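Local coordinates for ribosomal protein uL16 3-hydroxylase (Escherichia coli, PDB 4CCL) that hydroxylates a specific arginine of ribosomal protein uL16, using Fe(II), 2-oxoglutarate and molecular oxygen, and works as a homodimer, at residues T137-W142 against A191-M196; I35-L40 against I113-P118; I133-G138 against L173-I178. One frame throughout, in Å; residues are numbered along the deposited sequence.

Contact 1 of 3, residues T137-W142 against A191-M196. With SO4 (sulfate ion), chain L.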
ATOM      1  N   THR B 137     -16.557  18.040  37.272  1.00 53.25           N
ATOM      2  CA  THR B 137     -17.677  18.154  38.201  1.00 64.93           C
ATOM      3  C   THR B 137     -18.341  16.801  38.415  1.00 69.43           C
ATOM      4  O   THR B 137     -18.403  15.980  37.501  1.00 68.44           O
ATOM      5  CB  THR B 137     -18.768  19.106  37.671  1.00 70.05           C
ATOM      6  OG1 THR B 137     -19.408  18.513  36.534  1.00 74.60           O
ATOM      7  CG2 THR B 137     -18.180  20.447  37.281  1.00 73.01           C
ATOM      8  N   GLY B 138     -18.833  16.575  39.627  1.00 64.12           N
ATOM      9  CA  GLY B 138     -19.520  15.341  39.951  1.00 58.94           C
ATOM     10  C   GLY B 138     -18.573  14.238  40.366  1.00 56.07           C
ATOM     11  O   GLY B 138     -17.420  14.499  40.710  1.00 53.71           O
ATOM     12  N   ARG B 139     -19.067  13.003  40.350  1.00 53.60           N
ATOM     13  CA  ARG B 139     -18.261  11.849  40.732  1.00 51.85           C
ATOM     14  C   ARG B 139     -18.583  10.616  39.896  1.00 52.12           C
ATOM     15  O   ARG B 139     -19.724  10.414  39.476  1.00 53.69           O
ATOM     16  CB  ARG B 139     -18.446  11.518  42.217  1.00 56.03           C
ATOM     17  CG  ARG B 139     -17.849  12.538  43.173  1.00 69.76           C
ATOM     18  CD  ARG B 139     -17.879  12.062  44.612  1.00 82.70           C
ATOM     19  NE  ARG B 139     -19.188  11.559  45.005  1.00 92.33           N
ATOM     20  CZ  ARG B 139     -19.433  10.295  45.331  1.00 92.89           C
ATOM     21  NH1 ARG B 139     -18.450   9.404  45.321  1.00 84.53           N
ATOM     22  NH2 ARG B 139     -20.660   9.924  45.674  1.00 95.72           N
ATOM     23  N   ARG B 140     -17.567   9.793  39.659  1.00 49.22           N
ATOM     24  CA  ARG B 140     -17.753   8.527  38.968  1.00 54.77           C
ATOM     25  C   ARG B 140     -17.013   7.418  39.686  1.00 51.70           C
ATOM     26  O   ARG B 140     -15.989   7.650  40.332  1.00 43.72           O
ATOM     27  CB  ARG B 140     -17.252   8.602  37.526  1.00 58.21           C
ATOM     28  CG  ARG B 140     -17.828   9.742  36.729  1.00 59.07           C
ATOM     29  CD  ARG B 140     -17.464   9.636  35.266  1.00 55.72           C
ATOM     30  NE  ARG B 140     -18.368   8.752  34.537  1.00 53.66           N
ATOM     31  CZ  ARG B 140     -18.110   8.258  33.332  1.00 58.94           C
ATOM     32  NH1 ARG B 140     -16.965   8.549  32.726  1.00 57.80           N
ATOM     33  NH2 ARG B 140     -18.988   7.466  32.734  1.00 60.94           N
ATOM     34  N   ARG B 141     -17.548   6.211  39.574  1.00 50.75           N
ATOM     35  CA  ARG B 141     -16.841   5.026  40.009  1.00 45.20           C
ATOM     36  C   ARG B 141     -16.067   4.492  38.817  1.00 50.02           C
ATOM     37  O   ARG B 141     -16.652   4.204  37.769  1.00 64.87           O
ATOM     38  CB  ARG B 141     -17.818   3.970  40.518  1.00 49.27           C
ATOM     39  CG  ARG B 141     -17.158   2.685  40.984  1.00 54.67           C
ATOM     40  CD  ARG B 141     -18.210   1.671  41.389  1.00 60.54           C
ATOM     41  NE  ARG B 141     -17.630   0.414  41.852  1.00 64.61           N
ATOM     42  CZ  ARG B 141     -18.348  -0.654  42.181  1.00 62.78           C
ATOM     43  NH1 ARG B 141     -19.669  -0.613  42.094  1.00 62.27           N
ATOM     44  NH2 ARG B 141     -17.746  -1.761  42.594  1.00 63.25           N
ATOM     45  N   TRP B 142     -14.753   4.396  38.979  1.00 43.16           N
ATOM     46  CA  TRP B 142     -13.871   3.835  37.969  1.00 49.79           C
ATOM     47  C   TRP B 142     -13.250   2.528  38.441  1.00 53.80           C
ATOM     48  O   TRP B 142     -12.811   2.396  39.593  1.00 59.06           O
ATOM     49  CB  TRP B 142     -12.779   4.831  37.570  1.00 46.08           C
ATOM     50  CG  TRP B 142     -13.211   5.757  36.484  1.00 50.10           C
ATOM     51  CD1 TRP B 142     -13.596   7.053  36.620  1.00 50.98           C
ATOM     52  CD2 TRP B 142     -13.318   5.437  35.083  1.00 51.74           C
ATOM     53  NE1 TRP B 142     -13.931   7.572  35.390  1.00 50.12           N
ATOM     54  CE2 TRP B 142     -13.774   6.622  34.450  1.00 51.88           C
ATOM     55  CE3 TRP B 142     -13.077   4.299  34.329  1.00 52.10           C
ATOM     56  CZ2 TRP B 142     -13.984   6.658  33.066  1.00 54.23           C
ATOM     57  CZ3 TRP B 142     -13.291   4.353  32.961  1.00 51.88           C
ATOM     58  CH2 TRP B 142     -13.742   5.528  32.346  1.00 52.39           C
ATOM     59  N   ALA B 191     -21.205   7.172  36.229  1.00 58.04           N
ATOM     60  CA  ALA B 191     -21.499   8.322  37.068  1.00 58.15           C
ATOM     61  C   ALA B 191     -22.262   7.942  38.332  1.00 66.62           C
ATOM     62  O   ALA B 191     -23.173   7.117  38.301  1.00 72.67           O
ATOM     63  CB  ALA B 191     -22.271   9.369  36.277  1.00 58.01           C
ATOM     64  N   LEU B 192     -21.858   8.541  39.447  1.00 67.50           N
ATOM     65  CA  LEU B 192     -22.628   8.479  40.680  1.00 69.65           C
ATOM     66  C   LEU B 192     -23.481   9.743  40.714  1.00 77.27           C
ATOM     67  O   LEU B 192     -24.711   9.669  40.689  1.00 83.43           O
ATOM     68  CB  LEU B 192     -21.702   8.376  41.893  1.00 65.10           C
ATOM     69  CG  LEU B 192     -20.807   7.132  41.893  1.00 61.98           C
ATOM     70  CD1 LEU B 192     -20.086   6.968  43.225  1.00 55.42           C
ATOM     71  CD2 LEU B 192     -21.616   5.888  41.561  1.00 63.42           C
ATOM     72  N   GLU B 193     -22.819  10.893  40.783  1.00 79.65           N
ATOM     73  CA  GLU B 193     -23.510  12.156  40.571  0.50 81.01           C
ATOM     74  C   GLU B 193     -23.337  12.547  39.106  1.00 83.29           C
ATOM     75  O   GLU B 193     -22.688  11.828  38.347  1.00 82.38           O
ATOM     76  CB  GLU B 193     -22.981  13.245  41.508  0.50 78.37           C
ATOM     77  CG  GLU B 193     -23.375  13.057  42.971  0.50 75.41           C
ATOM     78  CD  GLU B 193     -22.280  12.413  43.799  0.50 70.29           C
ATOM     79  OE1 GLU B 193     -21.253  13.081  44.048  0.50 64.03           O
ATOM     80  OE2 GLU B 193     -22.444  11.241  44.200  0.50 55.96           O
ATOM     81  N   ASN B 194     -23.937  13.661  38.693  1.00 83.10           N
ATOM     82  CA  ASN B 194     -23.800  14.131  37.317  1.00 71.30           C
ATOM     83  C   ASN B 194     -22.338  14.451  37.056  1.00 73.25           C
ATOM     84  O   ASN B 194     -21.735  15.242  37.776  1.00 78.61           O
ATOM     85  CB  ASN B 194     -24.641  15.388  37.092  1.00 72.91           C
ATOM     86  CG  ASN B 194     -26.028  15.084  36.563  1.00 76.44           C
ATOM     87  OD1 ASN B 194     -26.423  13.926  36.431  1.00 77.51           O
ATOM     88  ND2 ASN B 194     -26.781  16.136  36.257  1.00 80.45           N
ATOM     89  N   ALA B 195     -21.769  13.864  36.010  1.00 66.29           N
ATOM     90  CA  ALA B 195     -20.318  13.857  35.882  1.00 58.88           C
ATOM     91  C   ALA B 195     -19.758  14.307  34.535  1.00 61.67           C
ATOM     92  O   ALA B 195     -20.347  14.072  33.479  1.00 66.43           O
ATOM     93  CB  ALA B 195     -19.786  12.492  36.233  1.00 57.54           C
HETATM   94  N   MSE B 196     -18.599  14.957  34.605  1.00 57.05           N
HETATM   95  CA  MSE B 196     -17.834  15.346  33.429  1.00 54.24           C
HETATM   96  C   MSE B 196     -16.448  14.708  33.482  1.00 54.30           C
HETATM   97  O   MSE B 196     -15.728  14.841  34.474  1.00 51.43           O
HETATM   98  CB  MSE B 196     -17.712  16.870  33.350  1.00 51.88           C
HETATM   99  CG  MSE B 196     -19.013  17.570  32.997  1.00 62.38           C
HETATM  100 SE   MSE B 196     -19.322  17.636  31.071  1.00 84.10          SE
HETATM  101  CE  MSE B 196     -18.505  19.366  30.710  1.00 69.65           C
TER
HETATM  102  S   SO4 L1375     -15.786   7.780  29.384  1.00 68.78           S
HETATM  103  O1  SO4 L1375     -15.233   9.063  29.807  1.00 62.68           O
HETATM  104  O2  SO4 L1375     -14.740   6.970  28.765  1.00 74.15           O
HETATM  105  O3  SO4 L1375     -16.308   7.062  30.542  1.00 75.26           O
HETATM  106  O4  SO4 L1375     -16.858   8.022  28.425  1.00 65.34           O
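The guanidinium of Arg139 has Leu192 CB over one face, while the carboxylate of Glu193 approaches obliquely, its plane turned 38° from the guanidinium. The guanidinium of Arg140 is met at its edge, by Ala191 N and by O3 of a sulfate ion, and the same sulfate brings O2 to the edge of the Trp142 ring.

Arg139 suits this partly exposed loop because its long chain can bring a charge to Glu193 and Glu172. The chain bends at chi3 (-49°), which sets NE within bonding distance of Glu193. In the Glu193 conformer described here, one of two deposited, Arg139 NE donates to the syn lone pair of Glu193 OE1 at 2.7 Å, and NH2 forms a weak, bent bond to OE2, also 2.7 Å; this salt bridge may be only partly populated. Arg139 NH1 pairs with Glu172. An alanine here would probably leave Glu172 and Glu193 without their cationic mate and Leu192 without the guanidinium that lies against it.

Along the backbone, Leu192 N donates to Arg139 O at 2.8 Å and Met196 N to Thr137 O at 3.1 Å. Between these bonds Gly138 CA comes within 3.1 Å of Asn194 O as a CH···O contact. The backbone of Gly138, with phi at 86°, would press any CB against the preceding carbonyl, hence glycine.

Arg140 turns inward. Its CG lies 3.4 Å from Ala195 CB, a methyl small enough to let the chain pass, and NH1 bonds sulfate O3 at 2.7 Å as well as Asn197. Ser114 also holds the sulfate. Both Arg140 and Ser114 are inferred substrate ligands, and the sulfate probably marks an anion site such as a 2-oxoglutarate carboxylate would use. Two adjacent turns, each passing between the sheets, are characteristic of the double-stranded beta-helix of JmjC oxygenases.

Contact 2 of 3, residues I35-L40 against I113-P118. With SO4 (sulfate ion), chain L.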
ATOM      1  N   ILE B  35     -15.180  23.618  30.461  1.00 66.55           N
ATOM      2  CA  ILE B  35     -16.431  23.717  29.728  1.00 73.65           C
ATOM      3  C   ILE B  35     -17.589  23.219  30.600  1.00 75.87           C
ATOM      4  O   ILE B  35     -17.368  22.557  31.615  1.00 81.08           O
ATOM      5  CB  ILE B  35     -16.339  22.938  28.389  1.00 72.58           C
ATOM      6  CG1 ILE B  35     -17.379  23.431  27.382  1.00 77.56           C
ATOM      7  CG2 ILE B  35     -16.437  21.442  28.623  1.00 65.08           C
ATOM      8  CD1 ILE B  35     -17.410  22.636  26.093  1.00 76.13           C
ATOM      9  N   SER B  36     -18.817  23.545  30.204  1.00 76.94           N
ATOM     10  CA  SER B  36     -20.007  23.174  30.965  1.00 73.99           C
ATOM     11  C   SER B  36     -20.837  22.189  30.144  1.00 74.57           C
ATOM     12  O   SER B  36     -20.710  22.150  28.921  1.00 79.88           O
ATOM     13  CB  SER B  36     -20.839  24.418  31.301  1.00 72.82           C
ATOM     14  OG  SER B  36     -21.781  24.699  30.279  1.00 70.34           O
ATOM     15  N   PRO B  37     -21.663  21.365  30.814  1.00 69.44           N
ATOM     16  CA  PRO B  37     -22.497  20.374  30.119  1.00 68.15           C
ATOM     17  C   PRO B  37     -23.365  20.991  29.024  1.00 71.00           C
ATOM     18  O   PRO B  37     -23.617  20.355  27.996  1.00 71.97           O
ATOM     19  CB  PRO B  37     -23.384  19.826  31.240  1.00 67.80           C
ATOM     20  CG  PRO B  37     -22.565  19.983  32.468  1.00 64.33           C
ATOM     21  CD  PRO B  37     -21.808  21.269  32.279  1.00 66.92           C
ATOM     22  N   ASP B  38     -23.809  22.223  29.251  1.00 75.27           N
ATOM     23  CA  ASP B  38     -24.598  22.962  28.273  1.00 83.93           C
ATOM     24  C   ASP B  38     -23.778  23.292  27.031  1.00 83.68           C
ATOM     25  O   ASP B  38     -24.190  22.993  25.905  1.00 86.32           O
ATOM     26  CB  ASP B  38     -25.155  24.246  28.893  1.00 92.09           C
ATOM     27  CG  ASP B  38     -26.366  23.993  29.765  1.00102.78           C
ATOM     28  OD1 ASP B  38     -27.078  22.998  29.514  1.00106.46           O
ATOM     29  OD2 ASP B  38     -26.609  24.787  30.697  1.00109.51           O
ATOM     30  N   GLU B  39     -22.618  23.908  27.244  1.00 82.61           N
ATOM     31  CA  GLU B  39     -21.716  24.261  26.152  1.00 83.84           C
ATOM     32  C   GLU B  39     -21.333  23.013  25.366  1.00 78.63           C
ATOM     33  O   GLU B  39     -21.170  23.057  24.144  1.00 78.63           O
ATOM     34  CB  GLU B  39     -20.448  24.936  26.685  1.00 84.39           C
ATOM     35  CG  GLU B  39     -20.674  26.144  27.581  1.00 91.37           C
ATOM     36  CD  GLU B  39     -19.389  26.619  28.240  1.00 97.73           C
ATOM     37  OE1 GLU B  39     -18.421  26.924  27.511  1.00 99.67           O
ATOM     38  OE2 GLU B  39     -19.340  26.672  29.488  1.00 99.66           O
ATOM     39  N   LEU B  40     -21.201  21.900  26.082  1.00 73.43           N
ATOM     40  CA  LEU B  40     -20.865  20.620  25.474  1.00 73.03           C
ATOM     41  C   LEU B  40     -22.015  20.088  24.626  1.00 79.18           C
ATOM     42  O   LEU B  40     -21.793  19.524  23.557  1.00 75.47           O
ATOM     43  CB  LEU B  40     -20.503  19.595  26.552  1.00 66.46           C
ATOM     44  CG  LEU B  40     -20.043  18.225  26.052  1.00 62.37           C
ATOM     45  CD1 LEU B  40     -18.734  18.351  25.293  1.00 57.61           C
ATOM     46  CD2 LEU B  40     -19.899  17.246  27.203  1.00 63.16           C
ATOM     47  N   ILE B 113     -14.463  14.562  25.680  1.00 53.74           N
ATOM     48  CA  ILE B 113     -15.207  14.824  26.910  1.00 53.33           C
ATOM     49  C   ILE B 113     -16.474  13.980  26.987  1.00 61.33           C
ATOM     50  O   ILE B 113     -17.179  13.829  25.995  1.00 64.65           O
ATOM     51  CB  ILE B 113     -15.601  16.314  27.024  1.00 50.46           C
ATOM     52  CG1 ILE B 113     -14.357  17.197  26.966  1.00 49.49           C
ATOM     53  CG2 ILE B 113     -16.380  16.578  28.310  1.00 50.76           C
ATOM     54  CD1 ILE B 113     -14.642  18.673  27.113  1.00 60.49           C
ATOM     55  N   SER B 114     -16.764  13.434  28.163  1.00 52.91           N
ATOM     56  CA  SER B 114     -18.025  12.729  28.356  1.00 51.22           C
ATOM     57  C   SER B 114     -18.829  13.326  29.506  1.00 61.64           C
ATOM     58  O   SER B 114     -18.287  13.599  30.576  1.00 59.30           O
ATOM     59  CB  SER B 114     -17.793  11.232  28.591  1.00 50.41           C
ATOM     60  OG  SER B 114     -17.219  10.990  29.864  1.00 52.62           O
ATOM     61  N   PHE B 115     -20.121  13.537  29.276  1.00 62.03           N
ATOM     62  CA  PHE B 115     -21.035  13.916  30.346  1.00 63.06           C
ATOM     63  C   PHE B 115     -21.976  12.759  30.626  1.00 64.47           C
ATOM     64  O   PHE B 115     -22.650  12.270  29.724  1.00 66.93           O
ATOM     65  CB  PHE B 115     -21.844  15.164  29.982  1.00 56.90           C
ATOM     66  CG  PHE B 115     -22.978  15.449  30.935  1.00 63.54           C
ATOM     67  CD1 PHE B 115     -22.732  15.986  32.189  1.00 61.68           C
ATOM     68  CD2 PHE B 115     -24.288  15.180  30.573  1.00 63.93           C
ATOM     69  CE1 PHE B 115     -23.770  16.248  33.064  1.00 66.00           C
ATOM     70  CE2 PHE B 115     -25.330  15.441  31.443  1.00 63.80           C
ATOM     71  CZ  PHE B 115     -25.071  15.975  32.690  1.00 62.50           C
ATOM     72  N   SER B 116     -22.025  12.321  31.878  1.00 59.48           N
ATOM     73  CA  SER B 116     -22.879  11.198  32.239  1.00 64.15           C
ATOM     74  C   SER B 116     -23.778  11.477  33.444  1.00 66.88           C
ATOM     75  O   SER B 116     -23.327  11.975  34.472  1.00 68.08           O
ATOM     76  CB  SER B 116     -22.035   9.941  32.484  1.00 66.13           C
ATOM     77  OG  SER B 116     -20.962  10.210  33.370  1.00 70.00           O
ATOM     78  N   VAL B 117     -25.057  11.152  33.299  1.00 66.12           N
ATOM     79  CA  VAL B 117     -26.001  11.162  34.409  1.00 67.63           C
ATOM     80  C   VAL B 117     -25.792   9.847  35.164  1.00 72.70           C
ATOM     81  O   VAL B 117     -25.165   8.940  34.620  1.00 71.65           O
ATOM     82  CB  VAL B 117     -27.441  11.266  33.884  1.00 67.42           C
ATOM     83  CG1 VAL B 117     -27.625  12.562  33.113  1.00 64.14           C
ATOM     84  CG2 VAL B 117     -27.763  10.073  33.011  1.00 70.31           C
ATOM     85  N   PRO B 118     -26.290   9.739  36.413  1.00 73.39           N
ATOM     86  CA  PRO B 118     -26.032   8.533  37.216  1.00 64.02           C
ATOM     87  C   PRO B 118     -26.365   7.227  36.499  1.00 62.01           C
ATOM     88  O   PRO B 118     -27.433   7.095  35.904  1.00 66.31           O
ATOM     89  CB  PRO B 118     -26.962   8.717  38.415  1.00 63.55           C
ATOM     90  CG  PRO B 118     -27.041  10.181  38.589  1.00 60.43           C
ATOM     91  CD  PRO B 118     -26.974  10.778  37.207  1.00 77.76           C
TER
HETATM   92  S   SO4 L1375     -15.786   7.780  29.384  1.00 68.78           S
HETATM   93  O1  SO4 L1375     -15.233   9.063  29.807  1.00 62.68           O
HETATM   94  O2  SO4 L1375     -14.740   6.970  28.765  1.00 74.15           O
HETATM   95  O3  SO4 L1375     -16.308   7.062  30.542  1.00 75.26           O
HETATM   96  O4  SO4 L1375     -16.858   8.022  28.425  1.00 65.34           O
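Pro37 sets its CB over one face of the Phe115 ring in a CH-pi contact: CB stands 4.2 Å from the ring centroid, 20° off the ring normal, and offset toward the rim. The two side chains cross at about a right angle. Pro37 CG lies 4.0 Å from Phe115 CE1. A proline is apt here, since its ring is rigid and its missing N-H costs nothing in the first turn of a helix.

The remaining contacts across the interface are aliphatic. Leu40, one turn further on, has CG anti to the backbone N (chi1 -176°), and from there its branched end reaches the strand: CD2 touches Ile113 CG2 at 3.7 Å and Phe115 CB at 4.0 Å, while CD1 leans on Ile113 CB. The other branch of Ile113 runs back toward the start of the segment, where its CD1 meets Ile35 CG2 at 3.6 Å. Ile113 suits its place because its two branches serve different neighbours, CG2 for Leu40 and CD1 for Ile35. Met196, on the adjacent strand, also touches Ile35 and Phe115.

Helix 37-45 thus packs on the outer face of the larger sheet of the double-stranded beta-helix, against strand 108-116. Side chains alternate along that strand: Ile113 and Phe115 face the helix, whereas Ser114 and Ser116 point to the interior of the barrel.

The polar interactions lie apart from these apolar contacts. At the helix start, Ser36 is the N-cap: its OG accepts from Glu39 N at 3.2 Å with an almost straight bond, and OG is also weakly bonded to Glu39 OE2. On the interior side, Ser114, an inferred substrate-binding residue, donates through OG to sulfate O1 at 2.8 Å, next to Arg140.

Contact 3 of 3, residues I133-G138 against L173-I178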
ATOM      1  N   ILE B 133      -7.599   9.974  32.344  1.00 41.86           N
ATOM      2  CA  ILE B 133      -8.997  10.332  32.537  1.00 46.48           C
ATOM      3  C   ILE B 133      -9.161  11.272  33.727  1.00 50.96           C
ATOM      4  O   ILE B 133      -8.986  10.880  34.879  1.00 49.85           O
ATOM      5  CB  ILE B 133      -9.889   9.091  32.707  1.00 47.33           C
ATOM      6  CG1 ILE B 133      -9.702   8.145  31.517  1.00 39.63           C
ATOM      7  CG2 ILE B 133     -11.342   9.504  32.846  1.00 48.61           C
ATOM      8  CD1 ILE B 133     -10.398   6.804  31.672  1.00 40.42           C
ATOM      9  N   ILE B 134      -9.508  12.517  33.423  1.00 46.35           N
ATOM     10  CA  ILE B 134      -9.602  13.580  34.413  1.00 43.51           C
ATOM     11  C   ILE B 134     -11.035  13.753  34.893  1.00 50.55           C
ATOM     12  O   ILE B 134     -11.942  13.992  34.095  1.00 52.20           O
ATOM     13  CB  ILE B 134      -9.128  14.921  33.818  1.00 39.52           C
ATOM     14  CG1 ILE B 134      -7.729  14.778  33.216  1.00 38.50           C
ATOM     15  CG2 ILE B 134      -9.153  16.017  34.873  1.00 42.90           C
ATOM     16  CD1 ILE B 134      -7.349  15.908  32.278  1.00 41.49           C
ATOM     17  N   GLN B 135     -11.235  13.639  36.201  1.00 53.01           N
ATOM     18  CA  GLN B 135     -12.550  13.865  36.782  1.00 47.71           C
ATOM     19  C   GLN B 135     -12.852  15.355  36.884  1.00 52.59           C
ATOM     20  O   GLN B 135     -12.074  16.120  37.455  1.00 53.87           O
ATOM     21  CB  GLN B 135     -12.660  13.209  38.159  1.00 47.08           C
ATOM     22  CG  GLN B 135     -14.003  13.435  38.847  1.00 49.68           C
ATOM     23  CD  GLN B 135     -15.153  12.749  38.134  1.00 54.65           C
ATOM     24  OE1 GLN B 135     -15.055  11.582  37.755  1.00 59.62           O
ATOM     25  NE2 GLN B 135     -16.249  13.475  37.940  1.00 53.08           N
ATOM     26  N   GLY B 136     -13.986  15.751  36.316  1.00 48.74           N
ATOM     27  CA  GLY B 136     -14.493  17.109  36.404  1.00 46.29           C
ATOM     28  C   GLY B 136     -15.553  17.193  37.486  1.00 57.09           C
ATOM     29  O   GLY B 136     -15.451  16.516  38.510  1.00 60.39           O
ATOM     30  N   THR B 137     -16.557  18.040  37.272  1.00 53.25           N
ATOM     31  CA  THR B 137     -17.677  18.154  38.201  1.00 64.93           C
ATOM     32  C   THR B 137     -18.341  16.801  38.415  1.00 69.43           C
ATOM     33  O   THR B 137     -18.403  15.980  37.501  1.00 68.44           O
ATOM     34  CB  THR B 137     -18.768  19.106  37.671  1.00 70.05           C
ATOM     35  OG1 THR B 137     -19.408  18.513  36.534  1.00 74.60           O
ATOM     36  CG2 THR B 137     -18.180  20.447  37.281  1.00 73.01           C
ATOM     37  N   GLY B 138     -18.833  16.575  39.627  1.00 64.12           N
ATOM     38  CA  GLY B 138     -19.520  15.341  39.951  1.00 58.94           C
ATOM     39  C   GLY B 138     -18.573  14.238  40.366  1.00 56.07           C
ATOM     40  O   GLY B 138     -17.420  14.499  40.710  1.00 53.71           O
ATOM     41  N   LEU B 173     -13.844   8.826  41.912  1.00 59.36           N
ATOM     42  CA  LEU B 173     -12.969   9.943  41.568  1.00 55.74           C
ATOM     43  C   LEU B 173     -13.576  11.302  41.902  1.00 59.67           C
ATOM     44  O   LEU B 173     -14.688  11.625  41.482  1.00 60.62           O
ATOM     45  CB  LEU B 173     -12.563   9.877  40.091  1.00 54.89           C
ATOM     46  CG  LEU B 173     -11.244   9.167  39.761  1.00 52.41           C
ATOM     47  CD1 LEU B 173     -11.099   7.861  40.524  1.00 52.55           C
ATOM     48  CD2 LEU B 173     -11.125   8.917  38.264  1.00 49.53           C
ATOM     49  N   GLU B 174     -12.837  12.086  42.674  1.00 59.51           N
ATOM     50  CA  GLU B 174     -13.241  13.441  43.012  1.00 58.29           C
ATOM     51  C   GLU B 174     -12.716  14.368  41.919  1.00 57.78           C
ATOM     52  O   GLU B 174     -11.775  14.009  41.213  1.00 49.26           O
ATOM     53  CB  GLU B 174     -12.666  13.828  44.378  1.00 67.66           C
ATOM     54  CG  GLU B 174     -12.763  12.732  45.442  1.00 78.71           C
ATOM     55  CD  GLU B 174     -14.162  12.569  46.019  1.00 95.55           C
ATOM     56  OE1 GLU B 174     -15.104  13.203  45.501  1.00106.90           O
ATOM     57  OE2 GLU B 174     -14.318  11.808  46.998  1.00 97.55           O
ATOM     58  N   PRO B 175     -13.334  15.552  41.754  1.00 58.94           N
ATOM     59  CA  PRO B 175     -12.837  16.507  40.756  1.00 53.73           C
ATOM     60  C   PRO B 175     -11.359  16.838  40.951  1.00 57.84           C
ATOM     61  O   PRO B 175     -10.938  17.152  42.064  1.00 59.23           O
ATOM     62  CB  PRO B 175     -13.700  17.756  40.997  1.00 49.73           C
ATOM     63  CG  PRO B 175     -14.377  17.534  42.325  1.00 46.23           C
ATOM     64  CD  PRO B 175     -14.538  16.054  42.436  1.00 48.48           C
ATOM     65  N   GLY B 176     -10.589  16.763  39.870  1.00 53.73           N
ATOM     66  CA  GLY B 176      -9.156  16.984  39.929  1.00 50.34           C
ATOM     67  C   GLY B 176      -8.354  15.696  39.870  1.00 49.01           C
ATOM     68  O   GLY B 176      -7.161  15.714  39.563  1.00 54.55           O
ATOM     69  N   ASP B 177      -9.010  14.576  40.164  1.00 40.36           N
ATOM     70  CA  ASP B 177      -8.358  13.273  40.113  1.00 39.53           C
ATOM     71  C   ASP B 177      -8.127  12.821  38.675  1.00 45.12           C
ATOM     72  O   ASP B 177      -8.899  13.150  37.771  1.00 40.89           O
ATOM     73  CB  ASP B 177      -9.178  12.222  40.862  1.00 46.58           C
ATOM     74  CG  ASP B 177      -9.337  12.544  42.334  1.00 57.59           C
ATOM     75  OD1 ASP B 177      -8.462  13.235  42.900  1.00 61.09           O
ATOM     76  OD2 ASP B 177     -10.340  12.099  42.927  1.00 61.22           O
ATOM     77  N   ILE B 178      -7.050  12.069  38.472  1.00 47.36           N
ATOM     78  CA  ILE B 178      -6.713  11.545  37.156  1.00 42.19           C
ATOM     79  C   ILE B 178      -6.459  10.049  37.236  1.00 42.46           C
ATOM     80  O   ILE B 178      -5.783   9.574  38.149  1.00 47.31           O
ATOM     81  CB  ILE B 178      -5.453  12.216  36.590  1.00 46.17           C
ATOM     82  CG1 ILE B 178      -5.567  13.734  36.698  1.00 48.81           C
ATOM     83  CG2 ILE B 178      -5.226  11.800  35.143  1.00 42.51           C
ATOM     84  CD1 ILE B 178      -4.299  14.452  36.357  1.00 52.02           C
TER
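Gln135 CB sits 3.3 Å from Glu174 O. CG, anti to the backbone N (chi1 178°), comes within 3.3 Å of Leu173 O, and the chain then bends at chi2 (67°), so that CD also stays close to that carbonyl. At the tip, OE1 passes Leu173 CB at 3.8 Å and takes its hydrogen bond from Asn197. NE2 donates a hydrogen bond back to Gly136 O (3.2 Å), from well above that carbonyl's plane. A glutamine suits this buried place because its amide brings both a donor and an acceptor, on a stem long enough to pass Leu173 and Glu174.

Its backbone is held too: Gln135 N donates to Asp177 O at 2.9 Å, and Gln135 O accepts from Gly176 N at 2.9 Å. Gly176 belongs to a type II turn from Glu174 to Asp177: Pro175 suits the second position, and Gly176, with its positive phi of 103°, the third. Beyond it, Ile134 and Ile178 form an antiparallel non-hydrogen-bonded pair.

With its main chain paired and both ends of its amide engaged, Gln135 is probably fixed in rotation; since it also touches Arg140, it may help position that inferred substrate ligand.

From the N terminus, contact 2 opens first: helix 37-45 returns to strand 108-116, closing a loop of 72 residues before the other two contacts begin. Contacts 1 and 3 then start from the same turn, sharing Thr137 and Gly138. Contact 3 closes first, at the turn 174-177 leading into strand 178-181; contact 1 opens slightly later and closes last, at 191-196, so the two loops cross. Contact 1 is joined to both others through the larger sheet, probably by Ala195 N to Ser116 O and by Gly136 N to Met196 O. Together they tie the helix, the larger sheet and the smaller sheet at one end of the JmjC barrel.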